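Local structure of mitogen (Streptococcus dysgalactiae, 2J4X) at residues L5-L10 with D181-P186; K16-K21 with Y75-S80; G31-F36 with V53-V58; Y91-L96 with N187-E192; N132-F137 with T193-K198. The protein probably acts as a secreted superantigen of the staphylococcal and streptococcal toxin family, a zinc-binding mitogen that stimulates T cells. All blocks are in the same frame, centred on the assembly; numbering follows the deposited sequence.

Contact 1. Residues L5-L10 with D181-P186; sequences LVNSEL and DLFTHP
A tight turn at the end of a beta-grasp strand meets the start of the N-terminal helix where F183 meets L5, N7 and L10. The backbone tie is L5 N to F183 O, a short hydrogen bond of 2.6 Å. F183 places CG beside its backbone N, anti to the carbonyl carbon (chi1 -77°), and N7 and L10 then approach different parts of the phenyl ring. N7 OD1 comes in at the edge, near the ring plane, 3.1 Å from F183 CE2, so a carbonyl oxygen meets the slightly positive ring hydrogens, an acceptor's natural place beside an aromatic. The side chains of L10 and F183 cross at about a right angle, with L10 CD1 3.4 Å from F183 CD2, while the other leucine branch brings L10 CD2 within 3.8 Å of T184 O. The turn itself is a type I beta turn from D181 to T184 with an Asx turn built in: F183 N donates to D181 OD1 at 3.0 Å. Aspartate suits this corner because its short carboxylate reaches forward to the backbone N two residues on, and OD1 also binds a glycerol, probably from the crystallisation liquor. On the helix side V6 is the N-cap residue, and L10 N closes the first turn onto V6 O. R145 of helix 137-150 donates a hydrogen bond to T184 O through NH1, and L5 CD1 lies 4.2 Å from H185 CB.

Contact 2. Residues K16-K21 with Y75-S80; sequences KDVINK and YALIKS
V18, N20 and Y75 share one face of an antiparallel strand pair, and the tyrosine ring takes contacts from both of the others. Y75 has CG anti to its backbone N (chi1 -168°), which starts the ring toward strand 18-21. N20 OD1 lies at the ring edge, 3.1 Å from Y75 CD1, with amide and ring planes 58° apart; the polar group thus meets ring hydrogens. V18 CG2 sits between its own N and carbonyl carbon, the crowded position, and from there touches Y75 OH at 3.7 Å. Its other branch, CG1, lies 4.1 Å from L77 CD1, which also rests on K16 O. I19 points to the other face, where A76 also points, and its side chain crosses that of I78 at about a right angle, CD1 to CD1 at 3.8 Å; branched isoleucines suit a buried strand surface, and N90 packs on both and I54 on I19. K16 lays its aliphatic chain across the backbone, CD 3.3 Å from I78 O, before NZ reaches N12 O. Three backbone bonds join the two segments: I78 N to D17 O, I19 N to A76 O at 2.8 Å, and A76 N to I19 O. V18 with L77 and N20 with Y75 are non-hydrogen-bonded pairs flanking the hydrogen-bonded pair I19 with A76. This antiparallel pairing of a short first strand with the long strand 71-84 belongs to the curled sheet of the OB-fold domain.

Contact 3. Residues G31-F36 with V53-V58; sequences GTQLIF and VISSNV
The F36 ring turns its edge to strand 53-57, with I54 O and S56 CB lying near its plane. F36 CD2 is 3.2 Å from I54 O, and CE2 is 4.0 Å from S56 CB; the small S56 side chain lets the ring edge approach. The two amides of Q33 and N57, on the other surface of the sheet, are nearly parallel, their planes 18° apart. Q33 bends at chi2 (-60°), which turns CD back toward the neighbouring strand, and OE1 rests 3.2 Å from N57 CB; N57 ND2 meanwhile bonds D93 OD2. Beside them S55 OG, anti to its backbone N, is 3.4 Å from Q33 CB. Farther along, I35 CG2 and V53 CG1 press together at 3.3 Å, closer than usual for carbons. L34 points to the same face as F36 and S56, its CD1 3.9 Å from V58 CG2, the two side chains crossing at about a right angle. Backbone bonds run in antiparallel register: L34 with S56 and F36 with I54 exchange reciprocal pairs, the first with S56 N to L34 O at 3.0 Å, and V58 N to T32 O adds a fifth. In the OB-fold domain, strand 24-30 lies on the far side of 33-36, while 87-98 runs parallel to 53-57. M24, I26, V72 and I74 pack against F36, L96 packs on L34, and S56 OG bonds G94 O.

Contact 4. Residues Y91-L96 with N187-E192; sequences YVDGGL and NYTDNE
N191, with a left-handed backbone (phi 50°), pushes its side-chain carbonyl against a two-glycine corner, G94-G95, at the junction of the OB-fold and beta-grasp domains. L96 N donates to N191 OD1 at 2.8 Å, from well above the plane of the amide carbonyl. G95 N is almost as near to the same oxygen but badly angled, and it bonds a water instead, at 2.8 Å. That water donates onward to Y188 O, also at 2.8 Å, so a buried amide and a buried carbonyl from different domains are satisfied by one bridging molecule. Asparagine fits here because it tolerates the left-handed conformation and carries an acceptor on a short arm. Both glycines have positive phi, and G94, with psi at -136°, bends the chain as strand 87-98 is interrupted. With no side chain on this side, G94 CA closes on Y188 O as a CA-H...O contact of 3.5 Å, while N191 OD1 is 3.2 Å from the same CA. Y188 swings its ring away from the glycines: its OH bonds D141 and Y14, tying the loop to two helices. The loop 187-192 is folded by two Asx turns, in which N187 OD1 takes T189 N and D190 OD1 takes E192 N. D93 OD2 forms a salt bridge with K79 NZ; beside this carboxylate T189 lies pointing the same way, its methyl CG2 3.7 Å from D93 CG.

Contact 5. Residues N132-F137 with T193-K198; sequences NKFVTF and TIDMSK
K133 and M196 open this strand pair with a short backbone bond, M196 N to K133 O at 2.6 Å. One residue pair further in, I194 N to V135 O is equally short, 2.6 Å; V135 N returns a longer bond to I194 O. Around D195 a polar cluster forms. D195 has CG anti to the backbone N (chi1 -173°), and its OD1 is gripped from one face of the carboxylate by S197 OG at 2.6 Å and by S197 N at 3.1 Å, the latter bond making an Asx turn that leads into the 3-10 segment 196-198. K198 NZ forms a salt bridge to OD2, and K133 NZ a long one, 3.9 Å, to OD1, so two lysines would help to stabilise the negative charge. K133 lies side by side with D195, its methylenes running past the carboxylate, and NZ also has a weak ion pair with E103. The F134 ring crosses D195 obliquely, CZ 3.6 Å from OD2. V135 and I194 point to the other face; there the V135 side chain meets that of M196 at about a right angle, V135 CG2 3.4 Å from M196 SD; methionine bends at chi2 and chi3, its flexible thioether adapting to the packed valine. I194 CG1 reaches F137 CB at 4.1 Å. T136 is the N-cap of helix 137-150, with OG1 bonded to E139 N. I140 of that helix covers V135, I194 and M196, while I109 of strand 104-114 packs on M196 and I170 of strand 166-172 on I194, beneath the helix of the beta-grasp domain.

In the fold
Contacts 2 and 3 lie in the curled sheet of the OB-fold domain, their centres 13 Å apart, and meet where I54 CD1 packs on I19 CG2. Contact 4 adjoins both: its strand 87-98 lies between strands 53-57 and 71-84, and its loop 187-192 comes from the beta-grasp domain. That loop continues directly from the turn of contact 1 and leads into contact 5, where E192 O meets F137 N at 2.9 Å. Contacts 1 and 5 lie on opposite sides of the chain's centre. The zinc ion, held by H171, H201 and D203, is about 14 Å from the M196 side chain of contact 5.

Contact 1. Residues L5-L10 with D181-P186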
# COMPACT_ATOMS: atom_id res chain seq x y z
N LEU A 5 -16.23 3.28 1.36
CA LEU A 5 -16.15 4.72 1.44
C LEU A 5 -16.52 5.31 0.08
O LEU A 5 -16.68 4.57 -0.90
CB LEU A 5 -14.75 5.17 1.85
CG LEU A 5 -14.21 4.57 3.14
CD1 LEU A 5 -12.75 4.97 3.31
CD2 LEU A 5 -15.04 5.04 4.32
N VAL A 6 -16.64 6.63 0.02
CA VAL A 6 -16.98 7.32 -1.22
C VAL A 6 -15.71 7.85 -1.89
O VAL A 6 -14.68 8.02 -1.22
CB VAL A 6 -17.96 8.48 -0.94
CG1 VAL A 6 -19.29 7.90 -0.44
CG2 VAL A 6 -17.40 9.43 0.09
N ASN A 7 -15.79 8.10 -3.20
CA ASN A 7 -14.65 8.59 -3.98
C ASN A 7 -13.90 9.74 -3.32
O ASN A 7 -12.67 9.78 -3.29
CB ASN A 7 -15.12 9.06 -5.35
CG ASN A 7 -15.72 7.94 -6.16
OD1 ASN A 7 -15.25 6.80 -6.12
ND2 ASN A 7 -16.76 8.26 -6.93
N SER A 8 -14.67 10.70 -2.84
CA SER A 8 -14.15 11.88 -2.17
C SER A 8 -13.11 11.56 -1.08
O SER A 8 -12.02 12.14 -1.04
CB SER A 8 -15.36 12.62 -1.58
OG SER A 8 -14.97 13.65 -0.71
N GLU A 9 -13.48 10.64 -0.20
CA GLU A 9 -12.66 10.22 0.91
C GLU A 9 -11.50 9.36 0.44
O GLU A 9 -10.39 9.52 0.91
CB GLU A 9 -13.51 9.44 1.91
N LEU A 10 -11.78 8.44 -0.48
CA LEU A 10 -10.76 7.54 -1.02
C LEU A 10 -9.71 8.32 -1.79
O LEU A 10 -8.51 8.05 -1.68
CB LEU A 10 -11.39 6.49 -1.94
CG LEU A 10 -12.16 5.43 -1.17
CD1 LEU A 10 -13.17 4.78 -2.07
CD2 LEU A 10 -11.21 4.42 -0.57
N ASP A 181 -11.14 -4.85 -1.19
CA ASP A 181 -12.18 -3.94 -1.68
C ASP A 181 -11.51 -2.61 -1.97
O ASP A 181 -10.90 -2.03 -1.07
CB ASP A 181 -13.26 -3.76 -0.61
CG ASP A 181 -14.50 -3.11 -1.14
OD1 ASP A 181 -14.42 -2.34 -2.10
OD2 ASP A 181 -15.58 -3.36 -0.58
N LEU A 182 -11.59 -2.15 -3.22
CA LEU A 182 -10.99 -0.89 -3.65
C LEU A 182 -11.66 0.34 -3.10
O LEU A 182 -11.16 1.45 -3.27
CB LEU A 182 -11.01 -0.79 -5.18
CG LEU A 182 -9.96 -1.55 -5.97
CD1 LEU A 182 -10.20 -1.39 -7.49
CD2 LEU A 182 -8.57 -1.02 -5.56
N PHE A 183 -12.81 0.15 -2.45
CA PHE A 183 -13.56 1.24 -1.87
C PHE A 183 -13.57 1.20 -0.35
O PHE A 183 -14.50 1.67 0.30
CB PHE A 183 -14.99 1.25 -2.43
CG PHE A 183 -15.06 1.83 -3.82
CD1 PHE A 183 -14.62 1.09 -4.91
CD2 PHE A 183 -15.38 3.17 -4.01
CE1 PHE A 183 -14.49 1.68 -6.16
CE2 PHE A 183 -15.25 3.77 -5.26
CZ PHE A 183 -14.80 3.02 -6.33
N THR A 184 -12.50 0.63 0.20
CA THR A 184 -12.29 0.52 1.64
C THR A 184 -10.86 0.99 1.93
O THR A 184 -10.04 1.15 1.02
CB THR A 184 -12.44 -0.95 2.18
OG1 THR A 184 -11.41 -1.79 1.65
CG2 THR A 184 -13.76 -1.54 1.78
N HIS A 185 -10.57 1.24 3.21
CA HIS A 185 -9.23 1.64 3.64
C HIS A 185 -8.70 0.51 4.53
O HIS A 185 -9.05 0.42 5.70
CB HIS A 185 -9.25 2.94 4.45
CG HIS A 185 -7.88 3.49 4.72
ND1 HIS A 185 -6.79 2.68 4.92
CD2 HIS A 185 -7.43 4.76 4.78
CE1 HIS A 185 -5.71 3.43 5.09
NE2 HIS A 185 -6.07 4.70 5.01
N PRO A 186 -7.87 -0.38 3.97
CA PRO A 186 -7.37 -1.47 4.81
C PRO A 186 -6.66 -0.97 6.07
O PRO A 186 -6.27 0.20 6.15
CB PRO A 186 -6.41 -2.22 3.88
CG PRO A 186 -7.01 -2.00 2.53
CD PRO A 186 -7.39 -0.53 2.58

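Contact 2. Residues K16-K21 with Y75-S80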
# COMPACT_ATOMS: atom_id res chain seq x y z
N LYS A 16 -2.38 11.31 -1.25
CA LYS A 16 -1.26 11.77 -0.44
C LYS A 16 0.08 11.09 -0.81
O LYS A 16 0.10 10.05 -1.48
CB LYS A 16 -1.59 11.54 1.02
CG LYS A 16 -2.69 12.46 1.51
CD LYS A 16 -3.16 12.08 2.91
CE LYS A 16 -3.99 13.21 3.52
NZ LYS A 16 -4.71 13.92 2.43
N ASP A 17 1.19 11.69 -0.40
CA ASP A 17 2.50 11.14 -0.72
C ASP A 17 2.83 9.99 0.20
O ASP A 17 2.11 9.73 1.17
CB ASP A 17 3.58 12.21 -0.59
CG ASP A 17 3.25 13.47 -1.38
OD1 ASP A 17 2.64 13.36 -2.47
OD2 ASP A 17 3.62 14.58 -0.93
N VAL A 18 3.91 9.30 -0.10
CA VAL A 18 4.31 8.17 0.72
C VAL A 18 5.73 8.39 1.21
O VAL A 18 6.43 9.28 0.72
CB VAL A 18 4.25 6.84 -0.10
CG1 VAL A 18 2.86 6.68 -0.74
CG2 VAL A 18 5.35 6.82 -1.15
N ILE A 19 6.12 7.60 2.21
CA ILE A 19 7.48 7.62 2.73
C ILE A 19 8.03 6.35 2.13
O ILE A 19 7.38 5.32 2.17
CB ILE A 19 7.54 7.50 4.26
CG1 ILE A 19 7.01 8.77 4.94
CG2 ILE A 19 8.96 7.22 4.67
CD1 ILE A 19 7.84 10.04 4.71
N ASN A 20 9.21 6.41 1.52
CA ASN A 20 9.82 5.24 0.90
C ASN A 20 11.31 5.35 1.22
O ASN A 20 12.11 5.86 0.42
CB ASN A 20 9.52 5.25 -0.61
CG ASN A 20 10.16 4.10 -1.37
OD1 ASN A 20 10.30 3.00 -0.85
ND2 ASN A 20 10.53 4.35 -2.62
N LYS A 21 11.69 4.90 2.41
CA LYS A 21 13.08 5.00 2.83
C LYS A 21 13.65 3.68 3.31
O LYS A 21 12.91 2.78 3.68
CB LYS A 21 13.19 6.07 3.92
CG LYS A 21 12.38 7.32 3.60
CD LYS A 21 12.64 8.44 4.56
CE LYS A 21 13.90 9.16 4.19
NZ LYS A 21 13.75 9.88 2.90
N TYR A 75 7.81 1.94 3.76
CA TYR A 75 7.04 2.27 2.58
C TYR A 75 5.64 2.42 3.15
O TYR A 75 4.96 1.43 3.39
CB TYR A 75 7.05 1.18 1.52
CG TYR A 75 6.48 1.72 0.23
CD1 TYR A 75 7.31 2.06 -0.83
CD2 TYR A 75 5.12 2.02 0.11
CE1 TYR A 75 6.80 2.70 -1.96
CE2 TYR A 75 4.60 2.65 -1.01
CZ TYR A 75 5.45 3.00 -2.04
OH TYR A 75 4.96 3.67 -3.14
N ALA A 76 5.22 3.65 3.39
CA ALA A 76 3.91 3.88 3.95
C ALA A 76 3.29 5.17 3.45
O ALA A 76 3.99 6.13 3.18
CB ALA A 76 3.99 3.91 5.46
N LEU A 77 1.97 5.17 3.33
CA LEU A 77 1.24 6.35 2.90
C LEU A 77 1.20 7.31 4.09
O LEU A 77 1.02 6.87 5.23
CB LEU A 77 -0.19 5.94 2.49
CG LEU A 77 -1.23 6.93 1.96
CD1 LEU A 77 -0.89 7.46 0.58
CD2 LEU A 77 -2.54 6.21 1.90
N ILE A 78 1.39 8.60 3.85
CA ILE A 78 1.35 9.60 4.93
C ILE A 78 -0.12 9.94 5.24
O ILE A 78 -0.88 10.22 4.33
CB ILE A 78 2.14 10.88 4.52
CG1 ILE A 78 3.63 10.53 4.33
CG2 ILE A 78 1.96 11.98 5.56
CD1 ILE A 78 4.49 11.68 3.90
N LYS A 79 -0.51 9.89 6.51
CA LYS A 79 -1.89 10.19 6.94
C LYS A 79 -2.07 11.67 7.21
O LYS A 79 -3.13 12.23 6.95
CB LYS A 79 -2.22 9.46 8.25
CG LYS A 79 -2.26 7.97 8.17
CD LYS A 79 -1.87 7.36 9.50
CE LYS A 79 -2.73 7.84 10.66
NZ LYS A 79 -2.43 7.07 11.92
N SER A 80 -1.02 12.27 7.76
CA SER A 80 -1.02 13.68 8.09
C SER A 80 0.37 14.17 8.45
O SER A 80 1.30 13.38 8.62
CB SER A 80 -2.00 13.95 9.24
OG SER A 80 -1.80 13.05 10.32

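Contact 3. Residues G31-F36 with V53-V58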
# COMPACT_ATOMS: atom_id res chain seq x y z
N GLY A 31 4.24 4.17 22.95
CA GLY A 31 2.86 3.73 22.82
C GLY A 31 2.67 2.62 21.80
O GLY A 31 2.89 1.44 22.09
N THR A 32 2.26 3.02 20.61
CA THR A 32 2.04 2.09 19.50
C THR A 32 2.74 2.70 18.27
O THR A 32 2.72 2.14 17.18
CB THR A 32 0.50 1.89 19.30
OG1 THR A 32 0.17 0.52 19.55
CG2 THR A 32 0.05 2.28 17.91
N GLN A 33 3.38 3.84 18.49
CA GLN A 33 4.11 4.56 17.45
C GLN A 33 5.60 4.24 17.51
O GLN A 33 6.19 4.24 18.59
CB GLN A 33 3.95 6.09 17.61
CG GLN A 33 2.63 6.60 18.20
CD GLN A 33 1.40 6.21 17.39
OE1 GLN A 33 1.37 6.38 16.17
NE2 GLN A 33 0.36 5.71 18.07
N LEU A 34 6.20 3.94 16.36
CA LEU A 34 7.63 3.68 16.26
C LEU A 34 8.16 4.92 15.54
O LEU A 34 7.81 5.18 14.39
CB LEU A 34 7.91 2.39 15.47
CG LEU A 34 7.30 1.10 16.05
CD1 LEU A 34 7.66 -0.06 15.16
CD2 LEU A 34 7.82 0.83 17.44
N ILE A 35 8.99 5.70 16.22
CA ILE A 35 9.53 6.94 15.68
C ILE A 35 10.91 6.83 15.06
O ILE A 35 11.76 6.05 15.49
CB ILE A 35 9.51 8.02 16.77
CG1 ILE A 35 8.09 8.09 17.36
CG2 ILE A 35 9.95 9.36 16.19
CD1 ILE A 35 7.83 9.24 18.27
N PHE A 36 11.11 7.65 14.03
CA PHE A 36 12.36 7.66 13.29
C PHE A 36 12.84 9.10 13.10
O PHE A 36 12.06 10.04 13.13
CB PHE A 36 12.14 7.03 11.90
CG PHE A 36 11.55 5.64 11.94
CD1 PHE A 36 12.37 4.51 11.91
CD2 PHE A 36 10.16 5.46 11.98
CE1 PHE A 36 11.83 3.21 11.91
CE2 PHE A 36 9.60 4.17 11.99
CZ PHE A 36 10.44 3.04 11.96
N VAL A 53 10.56 14.11 11.13
CA VAL A 53 10.37 12.91 11.94
C VAL A 53 9.26 12.04 11.37
O VAL A 53 8.22 12.56 10.98
CB VAL A 53 9.97 13.29 13.36
CG1 VAL A 53 9.89 12.05 14.22
CG2 VAL A 53 10.94 14.31 13.92
N ILE A 54 9.46 10.72 11.35
CA ILE A 54 8.45 9.79 10.82
C ILE A 54 7.88 8.94 11.94
O ILE A 54 8.61 8.21 12.60
CB ILE A 54 9.05 8.83 9.75
CG1 ILE A 54 9.63 9.64 8.60
CG2 ILE A 54 7.98 7.89 9.21
CD1 ILE A 54 10.52 8.83 7.71
N SER A 55 6.58 9.02 12.14
CA SER A 55 5.94 8.23 13.17
C SER A 55 5.09 7.14 12.53
O SER A 55 4.16 7.43 11.78
CB SER A 55 5.06 9.10 14.07
OG SER A 55 4.39 8.30 15.03
N SER A 56 5.40 5.89 12.82
CA SER A 56 4.66 4.79 12.26
C SER A 56 3.76 4.16 13.33
O SER A 56 4.23 3.59 14.31
CB SER A 56 5.64 3.76 11.71
OG SER A 56 4.94 2.72 11.05
N ASN A 57 2.45 4.28 13.13
CA ASN A 57 1.49 3.71 14.05
C ASN A 57 1.41 2.25 13.65
O ASN A 57 1.20 1.94 12.47
CB ASN A 57 0.15 4.44 13.88
CG ASN A 57 -1.00 3.76 14.59
OD1 ASN A 57 -0.87 3.26 15.71
ND2 ASN A 57 -2.16 3.73 13.93
N VAL A 58 1.62 1.35 14.61
CA VAL A 58 1.57 -0.10 14.37
C VAL A 58 0.76 -0.79 15.46
O VAL A 58 0.48 -0.18 16.48
CB VAL A 58 3.00 -0.71 14.32
CG1 VAL A 58 3.02 -1.87 13.36
CG2 VAL A 58 4.02 0.30 13.85

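Contact 4. Residues Y91-L96 with N187-E192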
# COMPACT_ATOMS: atom_id res chain seq x y z
N TYR A 91 3.10 11.33 9.74
CA TYR A 91 2.46 10.18 10.36
C TYR A 91 2.02 9.14 9.33
O TYR A 91 1.50 9.50 8.28
CB TYR A 91 1.26 10.63 11.17
CG TYR A 91 1.61 11.63 12.24
CD1 TYR A 91 1.66 12.99 11.94
CD2 TYR A 91 1.95 11.22 13.52
CE1 TYR A 91 2.03 13.92 12.90
CE2 TYR A 91 2.32 12.14 14.49
CZ TYR A 91 2.37 13.50 14.18
OH TYR A 91 2.76 14.43 15.11
N VAL A 92 2.24 7.87 9.64
CA VAL A 92 1.87 6.78 8.74
C VAL A 92 1.52 5.55 9.58
O VAL A 92 1.79 5.52 10.77
CB VAL A 92 3.02 6.41 7.79
CG1 VAL A 92 3.59 7.65 7.14
CG2 VAL A 92 4.09 5.64 8.55
N ASP A 93 0.90 4.56 8.95
CA ASP A 93 0.52 3.29 9.60
C ASP A 93 1.43 2.23 9.02
O ASP A 93 1.59 2.16 7.80
CB ASP A 93 -0.91 2.87 9.24
CG ASP A 93 -1.98 3.72 9.92
OD1 ASP A 93 -3.13 3.70 9.41
OD2 ASP A 93 -1.68 4.38 10.96
N GLY A 94 2.02 1.39 9.87
CA GLY A 94 2.90 0.35 9.37
C GLY A 94 3.92 0.73 8.31
O GLY A 94 4.57 1.76 8.43
N GLY A 95 4.05 -0.11 7.27
CA GLY A 95 4.99 0.12 6.18
C GLY A 95 6.39 -0.37 6.51
O GLY A 95 7.33 -0.18 5.74
N LEU A 96 6.53 -1.06 7.64
CA LEU A 96 7.84 -1.52 8.12
C LEU A 96 8.27 -2.94 7.83
O LEU A 96 7.51 -3.86 8.01
CB LEU A 96 7.94 -1.30 9.64
CG LEU A 96 7.34 -0.01 10.21
CD1 LEU A 96 7.66 0.10 11.68
CD2 LEU A 96 7.86 1.20 9.46
N ASN A 187 -6.52 -1.86 7.05
CA ASN A 187 -5.82 -1.56 8.29
C ASN A 187 -4.36 -1.93 8.04
O ASN A 187 -3.98 -3.12 8.05
CB ASN A 187 -6.34 -2.42 9.44
CG ASN A 187 -5.66 -2.09 10.76
OD1 ASN A 187 -4.67 -1.34 10.79
ND2 ASN A 187 -6.17 -2.65 11.85
N TYR A 188 -3.53 -0.93 7.81
CA TYR A 188 -2.13 -1.17 7.51
C TYR A 188 -1.23 -1.26 8.75
O TYR A 188 -0.03 -1.51 8.64
CB TYR A 188 -1.59 -0.07 6.58
CG TYR A 188 -2.32 0.12 5.27
CD1 TYR A 188 -2.59 -0.96 4.43
CD2 TYR A 188 -2.67 1.40 4.82
CE1 TYR A 188 -3.19 -0.77 3.18
CE2 TYR A 188 -3.25 1.61 3.59
CZ TYR A 188 -3.51 0.53 2.76
OH TYR A 188 -4.05 0.75 1.51
N THR A 189 -1.81 -1.08 9.92
CA THR A 189 -1.01 -1.13 11.14
C THR A 189 -0.38 -2.51 11.43
O THR A 189 0.53 -2.61 12.26
CB THR A 189 -1.85 -0.65 12.37
OG1 THR A 189 -3.06 -1.41 12.46
CG2 THR A 189 -2.21 0.83 12.22
N ASP A 190 -0.82 -3.56 10.75
CA ASP A 190 -0.25 -4.89 10.99
C ASP A 190 0.98 -5.28 10.17
O ASP A 190 1.49 -6.38 10.32
CB ASP A 190 -1.32 -5.99 10.83
CG ASP A 190 -2.15 -5.83 9.59
OD1 ASP A 190 -1.57 -5.78 8.48
OD2 ASP A 190 -3.40 -5.75 9.74
N ASN A 191 1.46 -4.38 9.32
CA ASN A 191 2.64 -4.65 8.51
C ASN A 191 2.57 -5.95 7.78
O ASN A 191 3.56 -6.65 7.71
CB ASN A 191 3.90 -4.67 9.36
CG ASN A 191 4.33 -3.31 9.79
OD1 ASN A 191 4.48 -2.43 8.95
ND2 ASN A 191 4.52 -3.11 11.09
N GLU A 192 1.40 -6.30 7.26
CA GLU A 192 1.28 -7.54 6.52
C GLU A 192 2.29 -7.43 5.37
O GLU A 192 2.39 -6.36 4.77
CB GLU A 192 -0.14 -7.67 5.96
CG GLU A 192 -0.58 -9.11 5.73
CD GLU A 192 -1.85 -9.24 4.88
OE1 GLU A 192 -2.73 -8.33 4.95
OE2 GLU A 192 -1.98 -10.27 4.15
O HOH W 1 1.79 -1.64 6.48

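Contact 5. Residues N132-F137 with T193-K198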
# COMPACT_ATOMS: atom_id res chain seq x y z
N ASN A 132 12.43 -6.30 -4.02
CA ASN A 132 12.62 -7.08 -2.78
C ASN A 132 11.65 -8.25 -2.79
O ASN A 132 10.53 -8.14 -3.29
CB ASN A 132 12.38 -6.23 -1.55
CG ASN A 132 13.48 -5.25 -1.33
OD1 ASN A 132 14.64 -5.66 -1.17
ND2 ASN A 132 13.17 -3.95 -1.32
N LYS A 133 12.09 -9.38 -2.23
CA LYS A 133 11.28 -10.59 -2.19
C LYS A 133 10.07 -10.36 -1.30
O LYS A 133 8.99 -10.93 -1.52
CB LYS A 133 12.11 -11.74 -1.63
CG LYS A 133 11.39 -13.07 -1.57
CD LYS A 133 12.31 -14.16 -1.08
CE LYS A 133 11.86 -15.48 -1.62
NZ LYS A 133 11.84 -15.42 -3.12
N PHE A 134 10.27 -9.52 -0.29
CA PHE A 134 9.23 -9.18 0.67
C PHE A 134 8.86 -7.72 0.57
O PHE A 134 9.71 -6.85 0.67
CB PHE A 134 9.68 -9.54 2.11
CG PHE A 134 9.76 -11.04 2.34
CD1 PHE A 134 10.98 -11.72 2.22
CD2 PHE A 134 8.59 -11.80 2.53
CE1 PHE A 134 11.02 -13.13 2.26
CE2 PHE A 134 8.63 -13.20 2.57
CZ PHE A 134 9.85 -13.87 2.43
N VAL A 135 7.58 -7.46 0.31
CA VAL A 135 7.07 -6.10 0.23
C VAL A 135 5.77 -6.07 1.04
O VAL A 135 5.01 -7.04 1.05
CB VAL A 135 6.77 -5.62 -1.26
CG1 VAL A 135 7.96 -5.93 -2.17
CG2 VAL A 135 5.49 -6.23 -1.78
N THR A 136 5.53 -4.97 1.74
CA THR A 136 4.31 -4.86 2.52
C THR A 136 3.11 -4.87 1.58
O THR A 136 3.22 -4.46 0.42
CB THR A 136 4.25 -3.54 3.33
OG1 THR A 136 4.48 -2.42 2.45
CG2 THR A 136 5.25 -3.56 4.45
N PHE A 137 1.97 -5.37 2.07
CA PHE A 137 0.74 -5.35 1.30
C PHE A 137 0.35 -3.87 1.10
O PHE A 137 -0.19 -3.50 0.05
CB PHE A 137 -0.37 -6.08 2.07
CG PHE A 137 -1.75 -5.86 1.51
CD1 PHE A 137 -2.13 -6.45 0.31
CD2 PHE A 137 -2.65 -5.00 2.15
CE1 PHE A 137 -3.38 -6.19 -0.23
CE2 PHE A 137 -3.91 -4.74 1.60
CZ PHE A 137 -4.26 -5.34 0.41
N THR A 193 3.05 -8.49 5.11
CA THR A 193 4.04 -8.51 4.01
C THR A 193 3.72 -9.62 2.98
O THR A 193 3.22 -10.69 3.34
CB THR A 193 5.48 -8.73 4.54
OG1 THR A 193 5.50 -9.87 5.39
CG2 THR A 193 5.97 -7.52 5.32
N ILE A 194 4.00 -9.37 1.71
CA ILE A 194 3.71 -10.33 0.66
C ILE A 194 5.03 -10.90 0.16
O ILE A 194 5.99 -10.18 0.01
CB ILE A 194 2.97 -9.64 -0.53
CG1 ILE A 194 1.71 -8.93 -0.01
CG2 ILE A 194 2.56 -10.67 -1.60
CD1 ILE A 194 0.63 -9.85 0.53
N ASP A 195 5.07 -12.21 -0.08
CA ASP A 195 6.28 -12.85 -0.60
C ASP A 195 6.12 -12.71 -2.10
O ASP A 195 5.31 -13.42 -2.70
CB ASP A 195 6.32 -14.34 -0.25
CG ASP A 195 7.64 -15.01 -0.62
OD1 ASP A 195 8.29 -14.59 -1.62
OD2 ASP A 195 8.03 -15.97 0.09
N MET A 196 6.88 -11.81 -2.71
CA MET A 196 6.70 -11.59 -4.13
C MET A 196 6.98 -12.78 -5.03
O MET A 196 6.41 -12.88 -6.13
CB MET A 196 7.51 -10.36 -4.57
CG MET A 196 7.05 -9.03 -3.93
SD MET A 196 5.26 -8.73 -4.05
CE MET A 196 5.04 -8.57 -5.78
N SER A 197 7.82 -13.71 -4.56
CA SER A 197 8.17 -14.90 -5.36
C SER A 197 6.99 -15.85 -5.54
O SER A 197 6.98 -16.64 -6.49
CB SER A 197 9.37 -15.66 -4.76
OG SER A 197 9.08 -16.21 -3.48
N LYS A 198 5.99 -15.77 -4.67
CA LYS A 198 4.82 -16.64 -4.78
C LYS A 198 3.65 -15.99 -5.53
O LYS A 198 2.61 -16.61 -5.76
CB LYS A 198 4.37 -17.06 -3.38
CG LYS A 198 5.45 -17.76 -2.61
CD LYS A 198 4.99 -17.98 -1.20
CE LYS A 198 6.15 -18.31 -0.27
NZ LYS A 198 5.75 -18.21 1.17